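Local coordinates for hyperpolarization-activated (Ih) channel (Strongylocentrotus purpuratus, PDB 2PTM), which probably forms a voltage-gated, hyperpolarization-activated cation channel, of which this piece is the cytoplasmic C-linker and cAMP-binding domain, at residues S6-V17 and Y38-F47; I106-F116 and R150-K158. All blocks are in the same frame, centred on the assembly; numbering follows the deposited sequence.

Contact 1 of 2, residues S6-V17 and Y38-F47; sequences SSRQYREKLKQV and YEYRYRGKMF. With NCO (cobalt hexammine(III)), chain B.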
loop_
_atom_site.group_PDB
_atom_site.type_symbol
_atom_site.label_atom_id
_atom_site.label_comp_id
_atom_site.label_asym_id
_atom_site.label_seq_id
_atom_site.Cartn_x
_atom_site.Cartn_y
_atom_site.Cartn_z
ATOM N N SER A 6 19.597 -4.873 18.008
ATOM C CA SER A 6 19.578 -3.583 17.329
ATOM C C SER A 6 20.941 -3.298 16.692
ATOM O O SER A 6 21.030 -2.674 15.629
ATOM C CB SER A 6 19.197 -2.474 18.310
ATOM O OG SER A 6 20.173 -2.331 19.328
ATOM N N SER A 7 22.001 -3.770 17.343
ATOM C CA SER A 7 23.360 -3.596 16.841
ATOM C C SER A 7 23.615 -4.439 15.595
ATOM O O SER A 7 24.254 -3.977 14.650
ATOM C CB SER A 7 24.378 -3.953 17.924
ATOM O OG SER A 7 24.211 -3.124 19.059
ATOM N N ARG A 8 23.123 -5.677 15.607
ATOM C CA ARG A 8 23.274 -6.578 14.470
ATOM C C ARG A 8 22.534 -6.026 13.257
ATOM O O ARG A 8 23.017 -6.103 12.130
ATOM C CB ARG A 8 22.761 -7.978 14.822
ATOM N N GLN A 9 21.357 -5.462 13.506
ATOM C CA GLN A 9 20.546 -4.875 12.453
ATOM C C GLN A 9 21.342 -3.794 11.726
ATOM O O GLN A 9 21.291 -3.694 10.499
ATOM C CB GLN A 9 19.273 -4.273 13.053
ATOM C CG GLN A 9 18.221 -3.859 12.032
ATOM C CD GLN A 9 17.275 -4.990 11.677
ATOM O OE1 GLN A 9 17.324 -6.068 12.271
ATOM N NE2 GLN A 9 16.399 -4.747 10.707
ATOM N N TYR A 10 22.085 -3.000 12.496
ATOM C CA TYR A 10 22.845 -1.860 11.963
ATOM C C TYR A 10 24.081 -2.283 11.173
ATOM O O TYR A 10 24.364 -1.728 10.111
ATOM C CB TYR A 10 23.259 -0.924 13.100
ATOM C CG TYR A 10 24.126 0.241 12.670
ATOM C CD1 TYR A 10 23.561 1.457 12.324
ATOM C CD2 TYR A 10 25.510 0.125 12.624
ATOM C CE1 TYR A 10 24.349 2.531 11.938
ATOM C CE2 TYR A 10 26.305 1.188 12.238
ATOM C CZ TYR A 10 25.717 2.385 11.895
ATOM O OH TYR A 10 26.508 3.442 11.515
ATOM N N ARG A 11 24.828 -3.246 11.710
ATOM C CA ARG A 11 26.008 -3.760 11.030
ATOM C C ARG A 11 25.569 -4.425 9.733
ATOM O O ARG A 11 26.210 -4.274 8.692
ATOM C CB ARG A 11 26.755 -4.754 11.923
ATOM N N GLU A 12 24.468 -5.165 9.820
ATOM C CA GLU A 12 23.827 -5.771 8.662
ATOM C C GLU A 12 23.629 -4.709 7.589
ATOM O O GLU A 12 24.179 -4.796 6.491
ATOM C CB GLU A 12 22.460 -6.324 9.076
ATOM C CG GLU A 12 21.995 -7.544 8.303
ATOM C CD GLU A 12 22.605 -8.831 8.833
ATOM O OE1 GLU A 12 21.993 -9.905 8.645
ATOM O OE2 GLU A 12 23.693 -8.763 9.446
ATOM N N LYS A 13 22.835 -3.704 7.935
ATOM C CA LYS A 13 22.508 -2.600 7.041
ATOM C C LYS A 13 23.743 -1.943 6.428
ATOM O O LYS A 13 23.823 -1.768 5.212
ATOM C CB LYS A 13 21.705 -1.551 7.813
ATOM C CG LYS A 13 21.043 -0.491 6.956
ATOM C CD LYS A 13 19.766 -1.016 6.323
ATOM C CE LYS A 13 20.028 -1.632 4.963
ATOM N NZ LYS A 13 20.726 -0.688 4.050
ATOM N N LEU A 14 24.700 -1.570 7.269
ATOM C CA LEU A 14 25.857 -0.814 6.802
ATOM C C LEU A 14 26.691 -1.595 5.793
ATOM O O LEU A 14 27.252 -1.018 4.866
ATOM C CB LEU A 14 26.730 -0.372 7.976
ATOM C CG LEU A 14 27.366 1.007 7.799
ATOM C CD1 LEU A 14 26.280 2.035 7.541
ATOM C CD2 LEU A 14 28.195 1.394 9.010
ATOM N N LYS A 15 26.776 -2.908 5.978
ATOM C CA LYS A 15 27.516 -3.755 5.049
ATOM C C LYS A 15 26.936 -3.666 3.635
ATOM O O LYS A 15 27.658 -3.448 2.665
ATOM C CB LYS A 15 27.534 -5.198 5.538
ATOM N N GLN A 16 25.624 -3.814 3.525
ATOM C CA GLN A 16 24.985 -3.788 2.221
ATOM C C GLN A 16 24.976 -2.391 1.602
ATOM O O GLN A 16 24.981 -2.253 0.381
ATOM C CB GLN A 16 23.573 -4.356 2.306
ATOM C CG GLN A 16 22.549 -3.391 2.843
ATOM C CD GLN A 16 21.170 -4.002 2.895
ATOM O OE1 GLN A 16 20.992 -5.101 3.421
ATOM N NE2 GLN A 16 20.180 -3.292 2.351
ATOM N N VAL A 17 24.971 -1.358 2.443
ATOM C CA VAL A 17 25.048 0.018 1.955
ATOM C C VAL A 17 26.379 0.270 1.252
ATOM O O VAL A 17 26.419 0.836 0.165
ATOM C CB VAL A 17 24.864 1.050 3.091
ATOM C CG1 VAL A 17 25.390 2.418 2.665
ATOM C CG2 VAL A 17 23.405 1.143 3.495
ATOM N N TYR A 38 24.230 7.649 8.349
ATOM C CA TYR A 38 23.812 6.458 9.095
ATOM C C TYR A 38 24.364 6.489 10.506
ATOM O O TYR A 38 23.672 6.136 11.457
ATOM C CB TYR A 38 24.252 5.168 8.401
ATOM C CG TYR A 38 23.271 4.675 7.356
ATOM C CD1 TYR A 38 23.401 5.045 6.028
ATOM C CD2 TYR A 38 22.209 3.846 7.704
ATOM C CE1 TYR A 38 22.503 4.606 5.071
ATOM C CE2 TYR A 38 21.305 3.401 6.753
ATOM C CZ TYR A 38 21.464 3.783 5.437
ATOM O OH TYR A 38 20.583 3.348 4.476
ATOM N N GLU A 39 25.619 6.902 10.641
ATOM C CA GLU A 39 26.237 6.957 11.955
ATOM C C GLU A 39 25.522 7.982 12.822
ATOM O O GLU A 39 25.213 7.720 13.984
ATOM C CB GLU A 39 27.722 7.320 11.865
ATOM C CG GLU A 39 28.377 7.387 13.251
ATOM C CD GLU A 39 29.783 7.949 13.222
ATOM O OE1 GLU A 39 30.001 8.983 12.562
ATOM O OE2 GLU A 39 30.673 7.358 13.865
ATOM N N TYR A 40 25.259 9.156 12.257
ATOM C CA TYR A 40 24.632 10.235 13.023
ATOM C C TYR A 40 23.216 9.875 13.443
ATOM O O TYR A 40 22.815 10.089 14.594
ATOM C CB TYR A 40 24.600 11.547 12.234
ATOM C CG TYR A 40 24.034 12.684 13.055
ATOM C CD1 TYR A 40 24.866 13.514 13.805
ATOM C CD2 TYR A 40 22.665 12.910 13.113
ATOM C CE1 TYR A 40 24.338 14.554 14.573
ATOM C CE2 TYR A 40 22.137 13.939 13.875
ATOM C CZ TYR A 40 22.976 14.757 14.599
ATOM O OH TYR A 40 22.438 15.778 15.359
ATOM N N ARG A 41 22.448 9.346 12.501
ATOM C CA ARG A 41 21.045 9.073 12.776
ATOM C C ARG A 41 20.855 7.872 13.683
ATOM O O ARG A 41 20.082 7.935 14.638
ATOM C CB ARG A 41 20.250 8.860 11.495
ATOM C CG ARG A 41 18.800 8.561 11.806
ATOM C CD ARG A 41 17.923 8.533 10.581
ATOM N NE ARG A 41 16.573 8.082 10.919
ATOM C CZ ARG A 41 15.582 7.979 10.043
ATOM N NH1 ARG A 41 15.780 8.309 8.772
ATOM N NH2 ARG A 41 14.390 7.557 10.437
ATOM N N TYR A 42 21.558 6.782 13.388
ATOM C CA TYR A 42 21.273 5.507 14.051
ATOM C C TYR A 42 22.251 5.167 15.172
ATOM O O TYR A 42 21.912 4.416 16.091
ATOM C CB TYR A 42 21.161 4.360 13.029
ATOM C CG TYR A 42 20.081 4.583 11.981
ATOM C CD1 TYR A 42 18.733 4.397 12.283
ATOM C CD2 TYR A 42 20.408 4.984 10.693
ATOM C CE1 TYR A 42 17.744 4.608 11.330
ATOM C CE2 TYR A 42 19.420 5.202 9.733
ATOM C CZ TYR A 42 18.093 5.009 10.059
ATOM O OH TYR A 42 17.119 5.225 9.105
ATOM N N ARG A 43 23.455 5.726 15.103
ATOM C CA ARG A 43 24.447 5.553 16.165
ATOM C C ARG A 43 24.719 4.085 16.483
ATOM O O ARG A 43 24.912 3.716 17.648
ATOM C CB ARG A 43 24.015 6.294 17.433
ATOM C CG ARG A 43 23.782 7.791 17.234
ATOM C CD ARG A 43 25.078 8.524 16.924
ATOM N NE ARG A 43 24.873 9.962 16.734
ATOM C CZ ARG A 43 24.690 10.823 17.730
ATOM N NH1 ARG A 43 24.680 10.384 18.982
ATOM N NH2 ARG A 43 24.513 12.116 17.479
ATOM N N GLY A 44 24.724 3.248 15.450
ATOM C CA GLY A 44 25.133 1.862 15.595
ATOM C C GLY A 44 24.020 0.904 15.968
ATOM O O GLY A 44 24.261 -0.274 16.220
ATOM N N LYS A 45 22.792 1.402 15.997
ATOM C CA LYS A 45 21.661 0.573 16.384
ATOM C C LYS A 45 20.429 0.925 15.572
ATOM O O LYS A 45 20.058 2.092 15.464
ATOM C CB LYS A 45 21.371 0.730 17.878
ATOM C CG LYS A 45 22.434 0.122 18.781
ATOM C CD LYS A 45 22.170 0.437 20.247
ATOM C CE LYS A 45 23.101 -0.348 21.158
ATOM N NZ LYS A 45 22.801 -0.109 22.600
ATOM N N MET A 46 19.803 -0.091 14.992
ATOM C CA MET A 46 18.561 0.111 14.268
ATOM C C MET A 46 17.440 -0.732 14.849
ATOM O O MET A 46 17.361 -1.938 14.613
ATOM C CB MET A 46 18.731 -0.194 12.780
ATOM C CG MET A 46 19.631 0.781 12.052
ATOM S SD MET A 46 19.827 0.341 10.324
ATOM C CE MET A 46 18.524 1.302 9.560
ATOM N N PHE A 47 16.585 -0.082 15.625
ATOM C CA PHE A 47 15.339 -0.681 16.058
ATOM C C PHE A 47 14.370 -0.458 14.903
ATOM O O PHE A 47 14.802 -0.247 13.769
ATOM C CB PHE A 47 14.862 -0.004 17.337
ATOM C CG PHE A 47 15.957 0.214 18.347
ATOM C CD1 PHE A 47 16.768 1.338 18.282
ATOM C CD2 PHE A 47 16.181 -0.706 19.357
ATOM C CE1 PHE A 47 17.779 1.542 19.206
ATOM C CE2 PHE A 47 17.187 -0.504 20.286
ATOM C CZ PHE A 47 17.988 0.618 20.209
HETATM CO CO NCO B . 33.349 8.619 10.583
HETATM N N1 NCO B . 33.132 6.951 11.931
HETATM N N2 NCO B . 35.426 8.840 11.163
HETATM N N3 NCO B . 33.920 7.400 8.813
HETATM N N4 NCO B . 32.696 10.088 12.312
HETATM N N5 NCO B . 33.563 10.338 9.283
HETATM N N6 NCO B . 31.207 8.351 10.036
HETATM O O HOH W 1 25.943 -0.734 18.954
#

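Contact 2 of 2, residues I106-F116 and R150-K158; sequences IQEGTFGDRMF and RERRVASVK. With CMP (adenosine-3',5'-cyclic-monophosphate), chain C.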
loop_
_atom_site.group_PDB
_atom_site.type_symbol
_atom_site.label_atom_id
_atom_site.label_comp_id
_atom_site.label_asym_id
_atom_site.label_seq_id
_atom_site.Cartn_x
_atom_site.Cartn_y
_atom_site.Cartn_z
ATOM N N ILE A 106 14.270 22.731 1.743
ATOM C CA ILE A 106 13.236 23.347 0.910
ATOM C C ILE A 106 13.879 24.262 -0.107
ATOM O O ILE A 106 14.800 25.005 0.227
ATOM C CB ILE A 106 12.261 24.185 1.763
ATOM C CG1 ILE A 106 11.358 23.272 2.606
ATOM C CG2 ILE A 106 11.383 25.083 0.879
ATOM C CD1 ILE A 106 10.398 24.056 3.530
ATOM N N GLN A 107 13.391 24.197 -1.348
ATOM C CA GLN A 107 13.816 25.090 -2.418
ATOM C C GLN A 107 12.700 26.072 -2.773
ATOM O O GLN A 107 11.564 25.669 -3.014
ATOM C CB GLN A 107 14.175 24.275 -3.669
ATOM C CG GLN A 107 15.450 23.457 -3.540
ATOM C CD GLN A 107 16.686 24.294 -3.751
ATOM O OE1 GLN A 107 16.599 25.461 -4.124
ATOM N NE2 GLN A 107 17.848 23.704 -3.515
ATOM N N GLU A 108 13.033 27.357 -2.810
ATOM C CA GLU A 108 12.080 28.387 -3.205
ATOM C C GLU A 108 11.497 28.076 -4.574
ATOM O O GLU A 108 12.219 27.661 -5.477
ATOM C CB GLU A 108 12.775 29.750 -3.233
ATOM C CG GLU A 108 11.871 30.933 -3.547
ATOM C CD GLU A 108 11.746 31.213 -5.031
ATOM O OE1 GLU A 108 12.682 30.881 -5.795
ATOM O OE2 GLU A 108 10.705 31.775 -5.432
ATOM N N GLY A 109 10.188 28.268 -4.722
ATOM C CA GLY A 109 9.548 28.165 -6.023
ATOM C C GLY A 109 9.018 26.794 -6.403
ATOM O O GLY A 109 8.413 26.633 -7.459
ATOM N N THR A 110 9.240 25.800 -5.553
ATOM C CA THR A 110 8.748 24.453 -5.821
ATOM C C THR A 110 7.418 24.245 -5.104
ATOM O O THR A 110 7.008 25.082 -4.294
ATOM C CB THR A 110 9.746 23.386 -5.323
ATOM O OG1 THR A 110 9.897 23.507 -3.905
ATOM C CG2 THR A 110 11.114 23.556 -5.987
ATOM N N PHE A 111 6.747 23.135 -5.392
ATOM C CA PHE A 111 5.569 22.733 -4.626
ATOM C C PHE A 111 6.015 22.071 -3.328
ATOM O O PHE A 111 7.079 21.454 -3.277
ATOM C CB PHE A 111 4.708 21.736 -5.408
ATOM C CG PHE A 111 4.030 22.324 -6.609
ATOM C CD1 PHE A 111 3.777 23.687 -6.684
ATOM C CD2 PHE A 111 3.616 21.508 -7.656
ATOM C CE1 PHE A 111 3.147 24.226 -7.787
ATOM C CE2 PHE A 111 2.978 22.045 -8.765
ATOM C CZ PHE A 111 2.745 23.404 -8.826
ATOM N N GLY A 112 5.196 22.178 -2.287
ATOM C CA GLY A 112 5.531 21.584 -1.003
ATOM C C GLY A 112 4.605 20.437 -0.649
ATOM O O GLY A 112 3.406 20.491 -0.917
ATOM N N ASP A 113 5.161 19.390 -0.055
ATOM C CA ASP A 113 4.361 18.226 0.318
ATOM C C ASP A 113 4.252 18.036 1.833
ATOM O O ASP A 113 3.538 17.156 2.300
ATOM C CB ASP A 113 4.888 16.943 -0.356
ATOM C CG ASP A 113 6.306 16.579 0.070
ATOM O OD1 ASP A 113 6.964 17.371 0.777
ATOM O OD2 ASP A 113 6.770 15.483 -0.308
ATOM N N ARG A 114 4.957 18.864 2.596
ATOM C CA ARG A 114 4.959 18.728 4.049
ATOM C C ARG A 114 5.586 19.959 4.711
ATOM O O ARG A 114 6.247 20.756 4.045
ATOM C CB ARG A 114 5.722 17.455 4.465
ATOM C CG ARG A 114 7.231 17.448 4.144
ATOM C CD ARG A 114 7.767 16.016 4.099
ATOM N NE ARG A 114 9.228 15.930 4.144
ATOM C CZ ARG A 114 10.022 16.099 3.091
ATOM N NH1 ARG A 114 9.498 16.384 1.904
ATOM N NH2 ARG A 114 11.341 15.991 3.225
ATOM N N MET A 115 5.366 20.111 6.016
ATOM C CA MET A 115 6.037 21.150 6.797
ATOM C C MET A 115 6.906 20.473 7.846
ATOM O O MET A 115 6.835 19.252 8.012
ATOM C CB MET A 115 5.033 22.079 7.480
ATOM C CG MET A 115 4.233 21.399 8.583
ATOM S SD MET A 115 3.405 22.620 9.597
ATOM C CE MET A 115 4.801 23.474 10.310
ATOM N N PHE A 116 7.715 21.268 8.548
ATOM C CA PHE A 116 8.749 20.732 9.438
ATOM C C PHE A 116 8.788 21.434 10.785
ATOM O O PHE A 116 8.709 22.664 10.851
ATOM C CB PHE A 116 10.130 20.894 8.803
ATOM C CG PHE A 116 10.255 20.256 7.450
ATOM C CD1 PHE A 116 10.776 18.972 7.321
ATOM C CD2 PHE A 116 9.860 20.939 6.306
ATOM C CE1 PHE A 116 10.899 18.381 6.070
ATOM C CE2 PHE A 116 9.971 20.349 5.058
ATOM C CZ PHE A 116 10.488 19.069 4.938
ATOM N N ARG A 150 -1.442 26.682 -0.667
ATOM C CA ARG A 150 -1.465 25.691 -1.739
ATOM C C ARG A 150 -0.808 26.245 -3.005
ATOM O O ARG A 150 -1.137 25.837 -4.123
ATOM C CB ARG A 150 -2.898 25.232 -2.017
ATOM C CG ARG A 150 -3.617 24.717 -0.781
ATOM C CD ARG A 150 -5.125 24.693 -0.974
ATOM N NE ARG A 150 -5.818 24.404 0.279
ATOM C CZ ARG A 150 -6.179 25.329 1.164
ATOM N NH1 ARG A 150 -5.918 26.610 0.932
ATOM N NH2 ARG A 150 -6.803 24.976 2.281
ATOM N N GLU A 151 0.110 27.188 -2.814
ATOM C CA GLU A 151 0.898 27.758 -3.898
ATOM C C GLU A 151 2.296 27.142 -3.909
ATOM O O GLU A 151 2.439 25.921 -3.928
ATOM C CB GLU A 151 0.999 29.278 -3.747
ATOM C CG GLU A 151 -0.332 30.007 -3.857
ATOM C CD GLU A 151 -0.862 30.038 -5.271
ATOM O OE1 GLU A 151 -0.141 29.585 -6.187
ATOM O OE2 GLU A 151 -1.999 30.518 -5.470
ATOM N N ARG A 152 3.322 27.984 -3.898
ATOM C CA ARG A 152 4.697 27.488 -3.939
ATOM C C ARG A 152 5.501 27.942 -2.731
ATOM O O ARG A 152 5.110 28.876 -2.047
ATOM C CB ARG A 152 5.389 27.944 -5.222
ATOM C CG ARG A 152 4.669 27.501 -6.488
ATOM C CD ARG A 152 5.295 28.113 -7.724
ATOM N NE ARG A 152 4.647 27.641 -8.947
ATOM C CZ ARG A 152 5.101 26.629 -9.681
ATOM N NH1 ARG A 152 6.208 25.996 -9.319
ATOM N NH2 ARG A 152 4.463 26.255 -10.783
ATOM N N ARG A 153 6.625 27.270 -2.484
ATOM C CA ARG A 153 7.565 27.670 -1.434
ATOM C C ARG A 153 8.030 29.110 -1.652
ATOM O O ARG A 153 8.395 29.471 -2.766
ATOM C CB ARG A 153 8.779 26.743 -1.439
ATOM C CG ARG A 153 8.466 25.249 -1.243
ATOM C CD ARG A 153 7.863 24.956 0.117
ATOM N NE ARG A 153 7.978 23.543 0.469
ATOM C CZ ARG A 153 7.457 22.995 1.563
ATOM N NH1 ARG A 153 6.770 23.741 2.417
ATOM N NH2 ARG A 153 7.631 21.696 1.805
ATOM N N VAL A 154 8.034 29.928 -0.595
ATOM C CA VAL A 154 8.358 31.351 -0.760
ATOM C C VAL A 154 9.811 31.692 -0.448
ATOM O O VAL A 154 10.246 32.828 -0.643
ATOM C CB VAL A 154 7.410 32.274 0.043
ATOM C CG1 VAL A 154 5.964 31.931 -0.272
ATOM C CG2 VAL A 154 7.686 32.178 1.545
ATOM N N ALA A 155 10.562 30.698 0.011
ATOM C CA ALA A 155 11.949 30.900 0.397
ATOM C C ALA A 155 12.608 29.539 0.357
ATOM O O ALA A 155 11.914 28.528 0.332
ATOM C CB ALA A 155 12.026 31.479 1.811
ATOM N N SER A 156 13.937 29.497 0.338
ATOM C CA SER A 156 14.627 28.223 0.523
ATOM C C SER A 156 15.004 28.061 1.991
ATOM O O SER A 156 15.096 29.047 2.729
ATOM C CB SER A 156 15.876 28.142 -0.359
ATOM O OG SER A 156 15.547 28.327 -1.727
ATOM N N VAL A 157 15.203 26.819 2.428
ATOM C CA VAL A 157 15.626 26.569 3.798
ATOM C C VAL A 157 16.830 25.647 3.747
ATOM O O VAL A 157 16.744 24.541 3.209
ATOM C CB VAL A 157 14.504 25.914 4.619
ATOM C CG1 VAL A 157 14.959 25.669 6.071
ATOM C CG2 VAL A 157 13.233 26.791 4.571
ATOM N N LYS A 158 17.949 26.112 4.302
ATOM C CA LYS A 158 19.217 25.394 4.206
ATOM C C LYS A 158 19.756 25.114 5.593
ATOM O O LYS A 158 19.836 26.014 6.418
ATOM C CB LYS A 158 20.235 26.230 3.425
ATOM C CG LYS A 158 21.572 25.543 3.125
ATOM C CD LYS A 158 22.458 26.482 2.303
ATOM C CE LYS A 158 23.729 25.778 1.799
ATOM N NZ LYS A 158 24.673 26.741 1.168
HETATM P P CMP C . 7.191 27.735 2.749
HETATM O O1P CMP C . 6.965 28.888 1.721
HETATM O O2P CMP C . 6.261 26.617 2.725
HETATM O "O5'" CMP C . 8.748 27.409 2.507
HETATM C "C5'" CMP C . 9.835 28.125 3.042
HETATM C "C4'" CMP C . 9.641 28.487 4.509
HETATM O "O4'" CMP C . 10.485 29.512 5.020
HETATM C "C3'" CMP C . 8.284 29.138 4.631
HETATM O "O3'" CMP C . 7.145 28.484 4.185
HETATM C "C2'" CMP C . 8.221 29.707 6.049
HETATM O "O2'" CMP C . 8.083 28.634 6.969
HETATM C "C1'" CMP C . 9.732 30.113 6.132
HETATM N N9 CMP C . 9.908 31.535 6.059
HETATM C C8 CMP C . 9.790 32.396 4.940
HETATM N N7 CMP C . 10.075 33.675 5.240
HETATM C C5 CMP C . 10.372 33.673 6.607
HETATM C C6 CMP C . 10.732 34.677 7.552
HETATM N N6 CMP C . 10.875 35.985 7.163
HETATM N N1 CMP C . 10.939 34.315 8.855
HETATM C C2 CMP C . 10.812 33.015 9.201
HETATM N N3 CMP C . 10.488 31.956 8.428
HETATM C C4 CMP C . 10.290 32.324 7.140
HETATM O O HOH W 2 9.876 33.744 -3.607
HETATM O O HOH W 3 9.228 21.803 -1.280
HETATM O O HOH W 4 2.485 23.358 -3.160
HETATM O O HOH W 5 8.638 19.534 0.326
#

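Contact 1 of 2, residues S6-V17 and Y38-F47
Y10 of helix 5-23 packs on the turn that ends helix 28-42, in a helix-turn-helix pair of the C-linker. The axes of segments 6-17 and 38-42 are 12.1 Å apart and nearly antiparallel, at 158°. The Y10 ring lies flat on the turn, with G44 CA 3.4 Å from its centroid, a CH-pi contact. Y10 CG stands anti to the backbone N (chi1 176°), which carries the ring out from its helix over G44. M46 CG and the carbonyl O of Y38 sit at the ring's edge. With an alanine in place of Y10, G44 would probably lose its aromatic cover and a gap would open beside Y42 CB and M46 CG. Past the turn, M46 N donates to S6 O at 2.9 Å, from above the carbonyl plane. S6 CB rests over the F47 ring, 3.8 Å from its centroid. The Y38 side chain is a knob among Y10, K13, L14 and V17; L14 CD1 touches Y38 CB at 3.8 Å. E55 of the second subunit takes a salt bridge from K13 NZ and a hydrogen bond with Y38 OH. E39 OE1 accepts from two cobalt hexammine nitrogens. The contact is mainly apolar and aromatic, while K13 and Y38 direct their polar ends to the subunit interface.

Contact 2 of 2, residues I106-F116 and R150-K158
R153 and the residues beside it belong to the phosphate-binding site of the cyclic nucleotide-binding domain, which the loop 107-113 backs. R153 NH1 donates to O2P of cAMP at 2.9 Å, and V154 N donates to O1P at 2.8 Å. R153 NH2 donates to R114 O at 2.8 Å, in the carbonyl plane and nearly straight (168°), with a weaker bond from NH1. G112 CA lies over one guanidinium face and I106 CD1 over the opposite one, so the group is clamped flat. A bend at chi2 (-64°) brings the R153 chain round to this slot. One water joins R153 NE to F111 O; another joins R153 NH2 to D113 OD1. Backbone bonds fix the base of the arginine: R153 N donates to T110 O at 2.9 Å, and G109 N to R153 O. S156 OG accepts from E108 N at 2.9 Å. R152 NH1 meets G109 O at 3.0 Å, F111 CE1 lies over the R152 guanidinium, and NH1 also bonds E179 O of the second subunit. I106 and V157 form an antiparallel hydrogen-bonded pair. A buried arginine gripping the cyclic phosphate within the beta roll is typical of the phosphate-binding cassette of cAMP-binding domains.

From the N terminus, helix 5-23 runs out and helix 28-42 returns, and contact 1 closes this hairpin over 20 intervening residues, mostly helix. The chain then passes through further helices, among them 58-68 and 84-93, before it enters the beta roll. Contact 2 opens there and closes over 33 residues that include strands 123-126 and 132-136 and helix 145-149. The two loops follow in series and neither nest nor cross. Contact 1 ties two C-linker helices together; contact 2 ties strand 104-106 and the loop after it to the nucleotide site. Their centres are about 31 Å apart, on opposite sides of the chain's centre. Both also touch the second subunit.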